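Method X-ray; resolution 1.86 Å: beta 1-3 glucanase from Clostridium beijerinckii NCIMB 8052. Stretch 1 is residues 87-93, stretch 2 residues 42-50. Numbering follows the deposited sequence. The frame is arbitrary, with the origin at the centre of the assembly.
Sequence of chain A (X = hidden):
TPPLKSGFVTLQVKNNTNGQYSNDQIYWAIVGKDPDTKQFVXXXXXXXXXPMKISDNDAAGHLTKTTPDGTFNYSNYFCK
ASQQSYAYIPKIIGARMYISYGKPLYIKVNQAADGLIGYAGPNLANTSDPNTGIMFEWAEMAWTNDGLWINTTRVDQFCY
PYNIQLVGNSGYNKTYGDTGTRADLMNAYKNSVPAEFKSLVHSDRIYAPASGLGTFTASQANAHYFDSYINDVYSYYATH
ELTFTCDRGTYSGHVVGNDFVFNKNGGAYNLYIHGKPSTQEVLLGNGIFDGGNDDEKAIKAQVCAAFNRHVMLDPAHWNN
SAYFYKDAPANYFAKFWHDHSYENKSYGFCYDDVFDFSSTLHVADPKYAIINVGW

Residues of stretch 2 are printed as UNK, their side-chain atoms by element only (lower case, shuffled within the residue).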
ATOM      1  N   ALA A  87     -10.385  15.907   8.447  1.00 18.42           N
ATOM      2  CA  ALA A  87      -9.457  15.693   9.546  1.00 20.63           C
ATOM      3  C   ALA A  87      -8.324  16.720   9.511  1.00 20.60           C
ATOM      4  O   ALA A  87      -7.913  17.164   8.433  1.00 20.86           O
ATOM      5  CB  ALA A  87      -8.893  14.286   9.479  1.00 18.63           C
ATOM      6  N   TYR A  88      -7.841  17.113  10.684  1.00 19.09           N
ATOM      7  CA  TYR A  88      -6.583  17.862  10.783  1.00 21.56           C
ATOM      8  C   TYR A  88      -5.472  16.910  11.164  1.00 20.40           C
ATOM      9  O   TYR A  88      -5.667  16.091  12.054  1.00 21.33           O
ATOM     10  CB  TYR A  88      -6.657  18.971  11.836  1.00 21.37           C
ATOM     11  CG  TYR A  88      -7.730  20.005  11.626  1.00 20.94           C
ATOM     12  CD1 TYR A  88      -7.610  20.958  10.620  1.00 21.33           C
ATOM     13  CD2 TYR A  88      -8.844  20.057  12.459  1.00 23.81           C
ATOM     14  CE1 TYR A  88      -8.572  21.926  10.437  1.00 21.59           C
ATOM     15  CE2 TYR A  88      -9.821  21.022  12.283  1.00 23.52           C
ATOM     16  CZ  TYR A  88      -9.672  21.955  11.272  1.00 26.44           C
ATOM     17  OH  TYR A  88     -10.624  22.916  11.071  1.00 28.90           O
ATOM     18  N   ILE A  89      -4.312  16.993  10.511  1.00 18.46           N
ATOM     19  CA  ILE A  89      -3.145  16.267  11.024  1.00 17.21           C
ATOM     20  C   ILE A  89      -1.991  17.213  11.306  1.00 18.19           C
ATOM     21  O   ILE A  89      -1.801  18.211  10.592  1.00 18.77           O
ATOM     22  CB  ILE A  89      -2.634  15.141  10.056  1.00 17.97           C
ATOM     23  CG1 ILE A  89      -2.332  15.699   8.672  1.00 17.12           C
ATOM     24  CG2 ILE A  89      -3.642  14.011   9.955  1.00 18.62           C
ATOM     25  CD1 ILE A  89      -1.414  14.801   7.861  1.00 17.59           C
ATOM     26  N   PRO A  90      -1.231  16.913  12.370  1.00 21.33           N
ATOM     27  CA  PRO A  90       0.053  17.544  12.650  1.00 20.30           C
ATOM     28  C   PRO A  90       1.125  16.671  12.025  1.00 18.93           C
ATOM     29  O   PRO A  90       0.749  15.712  11.347  1.00 18.69           O
ATOM     30  CB  PRO A  90       0.121  17.514  14.173  1.00 20.67           C
ATOM     31  CG  PRO A  90      -0.493  16.184  14.494  1.00 22.62           C
ATOM     32  CD  PRO A  90      -1.597  15.962  13.441  1.00 19.27           C
ATOM     33  N   LYS A  91       2.404  16.978  12.229  1.00 19.60           N
ATOM     34  CA  LYS A  91       3.472  16.059  11.832  1.00 20.64           C
ATOM     35  C   LYS A  91       3.134  14.673  12.386  1.00 23.74           C
ATOM     36  O   LYS A  91       2.642  14.560  13.512  1.00 20.71           O
ATOM     37  CB  LYS A  91       4.831  16.528  12.352  1.00 23.92           C
ATOM     38  CG  LYS A  91       5.300  17.871  11.811  1.00 24.78           C
ATOM     39  CD  LYS A  91       5.734  17.771  10.377  1.00 28.34           C
ATOM     40  CE  LYS A  91       6.367  19.089   9.900  1.00 28.49           C
ATOM     41  NZ  LYS A  91       7.539  19.490  10.738  1.00 36.69           N
ATOM     42  N   ILE A  92       3.360  13.634  11.584  1.00 21.91           N
ATOM     43  CA  ILE A  92       2.942  12.284  11.958  1.00 21.41           C
ATOM     44  C   ILE A  92       3.631  11.274  11.046  1.00 20.38           C
ATOM     45  O   ILE A  92       3.935  11.574   9.890  1.00 20.81           O
ATOM     46  CB  ILE A  92       1.389  12.125  11.878  1.00 17.99           C
ATOM     47  CG1 ILE A  92       0.917  10.818  12.531  1.00 19.23           C
ATOM     48  CG2 ILE A  92       0.899  12.234  10.435  1.00 18.02           C
ATOM     49  CD1 ILE A  92      -0.611  10.725  12.662  1.00 18.71           C
ATOM     50  N   ILE A  93       3.895  10.081  11.565  1.00 22.23           N
ATOM     51  CA  ILE A  93       4.541   9.051  10.757  1.00 22.18           C
ATOM     52  C   ILE A  93       3.753   7.740  10.722  1.00 19.58           C
ATOM     53  O   ILE A  93       2.933   7.471  11.604  1.00 22.15           O
ATOM     54  CB  ILE A  93       5.965   8.776  11.259  1.00 25.36           C
ATOM     55  CG1 ILE A  93       5.949   8.317  12.710  1.00 24.90           C
ATOM     56  CG2 ILE A  93       6.817  10.030  11.135  1.00 25.34           C
ATOM     57  CD1 ILE A  93       7.342   8.173  13.288  1.00 31.40           C
ATOM     58  N   UNK A  42      -4.215   7.695  17.725  1.00 18.81           N
ATOM     59  CA  UNK A  42      -5.288   8.032  16.802  1.00 18.01           C
ATOM     60  C   UNK A  42      -5.482   9.533  16.875  1.00 23.13           C
ATOM     61  O   UNK A  42      -5.250  10.151  17.921  1.00 21.74           O
ATOM     62  n   UNK A  42      -7.443   7.680  20.691  1.00 26.50           N
ATOM     63  c   UNK A  42      -7.072   7.570  18.532  1.00 23.39           C
ATOM     64  c   UNK A  42      -6.582   7.300  17.146  1.00 21.08           C
ATOM     65  c   UNK A  42      -6.626   7.131  19.733  1.00 27.99           C
ATOM     66  n   UNK A  42      -8.158   8.375  18.796  1.00 25.99           N
ATOM     67  c   UNK A  42      -8.358   8.425  20.101  1.00 26.28           C
ATOM     68  N   UNK A  43      -5.898  10.120  15.763  1.00 20.03           N
ATOM     69  CA  UNK A  43      -6.053  11.564  15.677  1.00 20.55           C
ATOM     70  C   UNK A  43      -7.469  11.953  16.063  1.00 20.78           C
ATOM     71  O   UNK A  43      -8.437  11.412  15.516  1.00 23.65           O
ATOM     72  c   UNK A  43      -5.749  12.072  14.252  1.00 22.15           C
ATOM     73  c   UNK A  43      -4.444  11.507  13.771  1.00 16.97           C
ATOM     74  c   UNK A  43      -5.740  13.587  14.217  1.00 18.55           C
ATOM     75  N   UNK A  44      -7.617  12.894  16.992  1.00 18.80           N
ATOM     76  CA  UNK A  44      -8.964  13.290  17.369  1.00 21.59           C
ATOM     77  C   UNK A  44      -9.464  14.332  16.369  1.00 21.59           C
ATOM     78  O   UNK A  44      -8.810  14.585  15.341  1.00 21.90           O
ATOM     79  c   UNK A  44      -8.313  15.129  19.091  1.00 24.28           C
ATOM     80  o   UNK A  44      -8.140  15.484  20.284  1.00 23.08           O
ATOM     81  c   UNK A  44      -9.030  13.782  18.839  1.00 21.87           C
ATOM     82  o   UNK A  44      -7.940  15.838  18.140  1.00 22.77           O
ATOM     83  N   UNK A  45     -10.615  14.929  16.652  1.00 19.74           N
ATOM     84  CA  UNK A  45     -11.240  15.822  15.680  1.00 21.73           C
ATOM     85  C   UNK A  45     -10.519  17.169  15.551  1.00 22.55           C
ATOM     86  O   UNK A  45     -10.786  17.941  14.623  1.00 21.22           O
ATOM     87  c   UNK A  45     -12.705  16.054  16.037  1.00 22.56           C
ATOM     88  c   UNK A  45     -13.619  14.828  15.996  1.00 25.11           C
ATOM     89  c   UNK A  45     -13.570  14.168  14.610  1.00 26.41           C
ATOM     90  c   UNK A  45     -15.044  15.212  16.376  1.00 33.66           C
ATOM     91  N   UNK A  46      -9.598  17.454  16.459  1.00 24.58           N
ATOM     92  CA  UNK A  46      -8.880  18.725  16.394  1.00 22.27           C
ATOM     93  C   UNK A  46      -7.405  18.558  16.034  1.00 22.32           C
ATOM     94  O   UNK A  46      -6.623  19.508  16.135  1.00 22.00           O
ATOM     95  n   UNK A  46     -10.911  19.217  19.193  1.00 25.33           N
ATOM     96  c   UNK A  46      -9.016  19.485  17.719  1.00 23.76           C
ATOM     97  o   UNK A  46     -11.163  20.478  17.351  1.00 26.88           O
ATOM     98  c   UNK A  46     -10.460  19.771  18.077  1.00 28.13           C
ATOM     99  N   UNK A  47      -7.012  17.360  15.621  1.00 21.82           N
ATOM    100  CA  UNK A  47      -5.644  17.143  15.186  1.00 19.76           C
ATOM    101  C   UNK A  47      -4.646  16.721  16.247  1.00 19.96           C
ATOM    102  O   UNK A  47      -3.451  16.642  15.983  1.00 20.88           O
ATOM    103  N   UNK A  48      -5.118  16.451  17.458  1.00 19.45           N
ATOM    104  CA  UNK A  48      -4.236  15.957  18.514  1.00 20.43           C
ATOM    105  C   UNK A  48      -3.884  14.481  18.350  1.00 18.38           C
ATOM    106  O   UNK A  48      -4.741  13.671  17.982  1.00 20.55           O
ATOM    107  n   UNK A  48      -6.472  17.961  20.200  1.00 22.69           N
ATOM    108  o   UNK A  48      -4.270  18.417  20.331  1.00 26.94           O
ATOM    109  c   UNK A  48      -5.189  17.612  20.160  1.00 24.98           C
ATOM    110  c   UNK A  48      -4.889  16.168  19.888  1.00 19.29           C
ATOM    111  N   UNK A  49      -2.634  14.122  18.642  1.00 19.31           N
ATOM    112  CA  UNK A  49      -2.238  12.716  18.559  1.00 20.17           C
ATOM    113  C   UNK A  49      -2.483  12.047  19.913  1.00 21.05           C
ATOM    114  O   UNK A  49      -1.647  12.125  20.801  1.00 19.02           O
ATOM    115  c   UNK A  49      -0.413  13.207  16.798  1.00 20.75           C
ATOM    116  c   UNK A  49      -0.775  12.575  18.142  1.00 18.28           C
ATOM    117  c   UNK A  49       1.004  12.825  16.390  1.00 21.15           C
ATOM    118  c   UNK A  49      -1.422  12.818  15.719  1.00 18.55           C
ATOM    119  N   UNK A  50      -3.634  11.393  20.059  1.00 21.43           N
ATOM    120  CA  UNK A  50      -3.987  10.739  21.327  1.00 22.24           C
ATOM    121  C   UNK A  50      -3.407   9.334  21.392  1.00 27.29           C
ATOM    122  O   UNK A  50      -3.735   8.493  20.550  1.00 25.68           O
ATOM    123  c   UNK A  50      -5.502  10.628  21.526  1.00 21.89           C
ATOM    124  c   UNK A  50      -6.197  11.953  21.215  1.00 26.83           C
ATOM    125  c   UNK A  50      -5.754  13.098  22.124  1.00 23.15           C
ATOM    126  c   UNK A  50      -5.809  10.183  22.947  1.00 21.87           C
TER
HETATM  127  O   HOH W   1      -8.326  15.625  12.965  1.00 27.36           O

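Position 42 carries one carbon and then a five-membered ring of three carbons and two nitrogens, an imidazole. Its CA-to-CB bond points away from stretch 1, and nothing there comes within contact distance: His42. Its backbone pairs with position 50, His42 N to the O of position 50 and the N of position 50 to His42 O, each 3.0 Å, which closes the strands into a hairpin.

Position 43 has three side-chain carbons, a CB bearing two methyls. It points toward stretch 1, where one methyl nears Tyr88 and the other Ile92. A branch at CB with nothing beyond it is Val43. Val43 CG1 lies 3.3 Å from Tyr88 O and Val43 CG2 4.1 Å from Ile92 CD1.

Position 44 has two carbons, the second bearing two oxygens and no nitrogen: a carboxylate, Asp44. Its CA-to-CB bond points away, and it serves its own loop. Asp44 OD1 accepts from the N of position 46 at 2.9 Å and from the N of position 48 at 3.0 Å, so one oxygen gathers two backbone amides of the loop.

Position 45 has four carbons, forked at the second, which makes it Leu45. Its CA-to-CB bond points away; the contact is made by the backbone, with Leu45 O 3.6 Å from Tyr88 CD2, at the edge of the ring and near its plane.

Position 46 has two carbons, the second carrying one oxygen and one nitrogen. This amide is Asn46, exposed and pointing away. Its backbone C lies 4.1 Å from Tyr88 CD2.

Position 47 has no side-chain atoms, so it is Gly47. With phi/psi of 90/7, a CB would be jammed against the carbonyl O of Asn46, and an ideal one would sit only 3.1 Å from Tyr88 CB. Both the local backbone and the neighbouring strand therefore favour a bare CA. That CA approaches Tyr88 O at 3.3 Å in a CA-H...O contact, while Gly47 O lies 3.2 Å from Pro90 CD.

Position 48 again has two carbons with one oxygen and one nitrogen on the second. It points away from stretch 1, and its nitrogen reaches back to the carboxylate of Asp44. This is Asn48, with ND2 donating to Asp44 OD2 at 3.0 Å.

Position 49 has four carbons forked at the second and points toward stretch 1, lying against Pro90 and Ile92: Leu49. Leu49 CD2 packs 3.7 Å from Pro90 CG and 3.8 Å from Ile92 CD1.

Position 50 has four carbons forked at the first, one arm two carbons long. This is Ile50, out of reach of stretch 1.

The contact works without a direct hydrogen bond between the stretches. A type I turn from Asp44 to Gly47 brings backbone against Tyr88, and water 1 bridges the two stretches, donating to Asp44 O at 2.6 Å and accepting from Tyr88 N at 2.8 Å. Beside this, Val43 and Leu49 meet Ile92, with Pro90 also against Leu49. The rule is separation of tasks: Asp44 and Asn48 brace the loop, Gly47 permits close approach, and the aliphatic side chains supply the packing.

Stretch 2 42-50: HVDLNGNLI
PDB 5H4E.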